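Local coordinates for purine nucleoside phosphorylase (Grouper iridovirus, PDB 3KHS) that catalyses the phosphorolysis of purine nucleosides to the free base and ribose 1-phosphate, a step of purine salvage, at the interface of chains A and B. Numbering follows the deposited sequence. Chains: chain A/B, Purine nucleoside phosphorylase.

The interface of chains A and B. Residues chain A 198-202, 205; chain B 131-134, 138, 159, 162, 188.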
loop_
_atom_site.group_PDB
_atom_site.type_symbol
_atom_site.label_atom_id
_atom_site.label_comp_id
_atom_site.label_asym_id
_atom_site.label_seq_id
_atom_site.Cartn_x
_atom_site.Cartn_y
_atom_site.Cartn_z
ATOM N N GLU A 198 -12.659 -7.643 4.176
ATOM C CA GLU A 198 -12.461 -7.688 2.734
ATOM C C GLU A 198 -13.632 -8.169 1.873
ATOM O O GLU A 198 -14.521 -8.874 2.335
ATOM C CB GLU A 198 -11.183 -8.466 2.374
ATOM C CG GLU A 198 -10.873 -9.722 3.161
ATOM C CD GLU A 198 -10.498 -9.469 4.609
ATOM O OE1 GLU A 198 -9.696 -8.548 4.878
ATOM O OE2 GLU A 198 -11.012 -10.209 5.481
ATOM N N THR A 199 -13.648 -7.725 0.618
ATOM C CA THR A 199 -14.671 -8.153 -0.306
ATOM C C THR A 199 -14.372 -9.612 -0.671
ATOM O O THR A 199 -13.258 -10.101 -0.477
ATOM C CB THR A 199 -14.620 -7.358 -1.638
ATOM O OG1 THR A 199 -13.317 -7.519 -2.219
ATOM C CG2 THR A 199 -14.928 -5.859 -1.434
ATOM N N PRO A 200 -15.362 -10.325 -1.221
ATOM C CA PRO A 200 -15.116 -11.721 -1.597
ATOM C C PRO A 200 -13.956 -11.809 -2.607
ATOM O O PRO A 200 -13.117 -12.720 -2.545
ATOM C CB PRO A 200 -16.447 -12.144 -2.209
ATOM C CG PRO A 200 -17.420 -11.311 -1.441
ATOM C CD PRO A 200 -16.773 -9.970 -1.421
ATOM N N ALA A 201 -13.917 -10.866 -3.539
ATOM C CA ALA A 201 -12.845 -10.860 -4.518
ATOM C C ALA A 201 -11.485 -10.633 -3.860
ATOM O O ALA A 201 -10.483 -11.164 -4.343
ATOM C CB ALA A 201 -13.091 -9.811 -5.578
ATOM N N GLU A 202 -11.444 -9.871 -2.762
ATOM C CA GLU A 202 -10.185 -9.618 -2.070
ATOM C C GLU A 202 -9.789 -10.863 -1.247
ATOM O O GLU A 202 -8.612 -11.232 -1.144
ATOM C CB GLU A 202 -10.332 -8.382 -1.171
ATOM C CG GLU A 202 -10.496 -7.080 -1.951
ATOM C CD GLU A 202 -11.010 -5.910 -1.107
ATOM O OE1 GLU A 202 -11.150 -6.049 0.141
ATOM O OE2 GLU A 202 -11.269 -4.842 -1.702
ATOM N N ILE A 205 -8.024 -13.281 -3.357
ATOM C CA ILE A 205 -6.627 -12.941 -3.510
ATOM C C ILE A 205 -5.837 -13.425 -2.288
ATOM O O ILE A 205 -4.753 -13.997 -2.411
ATOM C CB ILE A 205 -6.483 -11.424 -3.664
ATOM C CG1 ILE A 205 -7.241 -10.971 -4.922
ATOM C CG2 ILE A 205 -5.015 -11.042 -3.716
ATOM C CD1 ILE A 205 -7.348 -9.473 -5.087
ATOM N N ASP B 131 -18.337 -6.464 -7.896
ATOM C CA ASP B 131 -17.447 -6.553 -6.745
ATOM C C ASP B 131 -16.189 -5.746 -7.032
ATOM O O ASP B 131 -15.966 -5.348 -8.171
ATOM C CB ASP B 131 -17.085 -8.018 -6.483
ATOM C CG ASP B 131 -16.590 -8.240 -5.075
ATOM O OD1 ASP B 131 -16.858 -7.351 -4.263
ATOM O OD2 ASP B 131 -15.971 -9.277 -4.750
ATOM N N HIS B 132 -15.373 -5.476 -6.013
ATOM C CA HIS B 132 -14.134 -4.731 -6.271
ATOM C C HIS B 132 -12.947 -5.284 -5.512
ATOM O O HIS B 132 -13.084 -6.137 -4.635
ATOM C CB HIS B 132 -14.279 -3.209 -5.973
ATOM C CG HIS B 132 -14.295 -2.851 -4.510
ATOM N ND1 HIS B 132 -15.155 -1.900 -3.988
ATOM C CD2 HIS B 132 -13.591 -3.339 -3.455
ATOM C CE1 HIS B 132 -14.991 -1.829 -2.678
ATOM N NE2 HIS B 132 -14.047 -2.691 -2.329
ATOM N N ILE B 133 -11.774 -4.804 -5.904
ATOM C CA ILE B 133 -10.506 -5.152 -5.278
ATOM C C ILE B 133 -9.864 -3.789 -5.044
ATOM O O ILE B 133 -9.432 -3.124 -5.996
ATOM C CB ILE B 133 -9.585 -5.955 -6.201
ATOM C CG1 ILE B 133 -10.199 -7.311 -6.521
ATOM C CG2 ILE B 133 -8.247 -6.171 -5.520
ATOM C CD1 ILE B 133 -9.489 -8.013 -7.672
ATOM N N ASN B 134 -9.847 -3.358 -3.783
ATOM C CA ASN B 134 -9.290 -2.059 -3.421
ATOM C C ASN B 134 -7.896 -2.163 -2.821
ATOM O O ASN B 134 -7.718 -2.234 -1.604
ATOM C CB ASN B 134 -10.237 -1.347 -2.454
ATOM C CG ASN B 134 -9.836 0.087 -2.214
ATOM O OD1 ASN B 134 -9.493 0.777 -3.148
ATOM N ND2 ASN B 134 -9.891 0.544 -0.957
ATOM N N LEU B 138 -6.252 -2.005 1.310
ATOM C CA LEU B 138 -5.729 -3.173 2.009
ATOM C C LEU B 138 -4.405 -2.808 2.627
ATOM O O LEU B 138 -3.963 -3.458 3.561
ATOM C CB LEU B 138 -5.491 -4.342 1.051
ATOM C CG LEU B 138 -6.754 -5.114 0.647
ATOM C CD1 LEU B 138 -6.502 -5.940 -0.601
ATOM C CD2 LEU B 138 -7.164 -5.991 1.810
ATOM N N MET B 159 -17.979 -5.993 3.938
ATOM C CA MET B 159 -17.889 -5.590 2.543
ATOM C C MET B 159 -18.252 -6.786 1.668
ATOM O O MET B 159 -17.859 -6.862 0.514
ATOM C CB MET B 159 -16.454 -5.112 2.236
ATOM C CG MET B 159 -16.058 -3.774 2.912
ATOM S SD MET B 159 -17.226 -2.392 2.478
ATOM C CE MET B 159 -17.697 -1.873 4.196
ATOM N N VAL B 162 -20.989 -5.151 -1.246
ATOM C CA VAL B 162 -20.913 -3.727 -1.508
ATOM C C VAL B 162 -21.870 -3.298 -2.605
ATOM O O VAL B 162 -22.511 -2.251 -2.496
ATOM C CB VAL B 162 -19.481 -3.312 -1.958
ATOM C CG1 VAL B 162 -19.434 -1.831 -2.283
ATOM C CG2 VAL B 162 -18.486 -3.629 -0.884
ATOM N N VAL B 188 -15.645 -7.535 -12.081
ATOM C CA VAL B 188 -14.882 -7.068 -10.941
ATOM C C VAL B 188 -14.037 -5.828 -11.216
ATOM O O VAL B 188 -13.229 -5.826 -12.150
ATOM C CB VAL B 188 -13.983 -8.214 -10.433
ATOM C CG1 VAL B 188 -13.266 -7.792 -9.162
ATOM C CG2 VAL B 188 -14.816 -9.447 -10.191
HETATM O O HOH W 1 -12.722 -3.342 -0.218
#
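In this PNP/MTAP-family phosphorylase, the amino end of helix 200-208 of chain A docks against strand 131-134 of chain B, a subunit contact of the deposited trimer, the assembly typical of inosine-guanosine phosphorylases. A:Thr199 is the N-cap. Its chi1 of 58° places OG1 in the crowded position between backbone N and carbonyl carbon, where it accepts from A:Glu202 N at 3.1 Å. The carboxylate of A:Glu202 returns the bond, OE1 taking A:Thr199 N at 3.0 Å from above its plane, so the two residues form a capping box.

Both capping side chains also reach across. A:Thr199 OG1 donates to the backbone carbonyl B:His132 O at 2.8 Å, almost along the C=O axis (166°), while its methyl CG2, anti to the carbonyl carbon, packs 3.5 Å from B:His132 CD2. A:Glu202 has CG beside its own N and an extended chain beyond; its OE2 accepts from B:Asn134 N at 2.9 Å in a nearly straight bond (169° at H). OE2 also lies at the edge of the B:His132 imidazole, in its plane, with the carboxylate and ring planes turned moderately against each other. Water 1 bridges OE2 to B:His132 NE2, likewise in the ring plane, 2.6 Å from NE2. With each carboxylate oxygen held by a backbone N-H, rotation of the group is restrained.

B:Asp131 holds CG anti to its backbone N, which points the carboxylate at the first helical turn. OD2 accepts from A:Ala201 N at 2.9 Å, approached nearly along the C-O axis but bent at hydrogen. The amino end of the helix would be expected to favour the ionised form of B:Asp131. One turn further on, A:Ile205 crosses B:Ile133 obliquely, its CD1 tip meeting the CG2 branch at 3.4 Å.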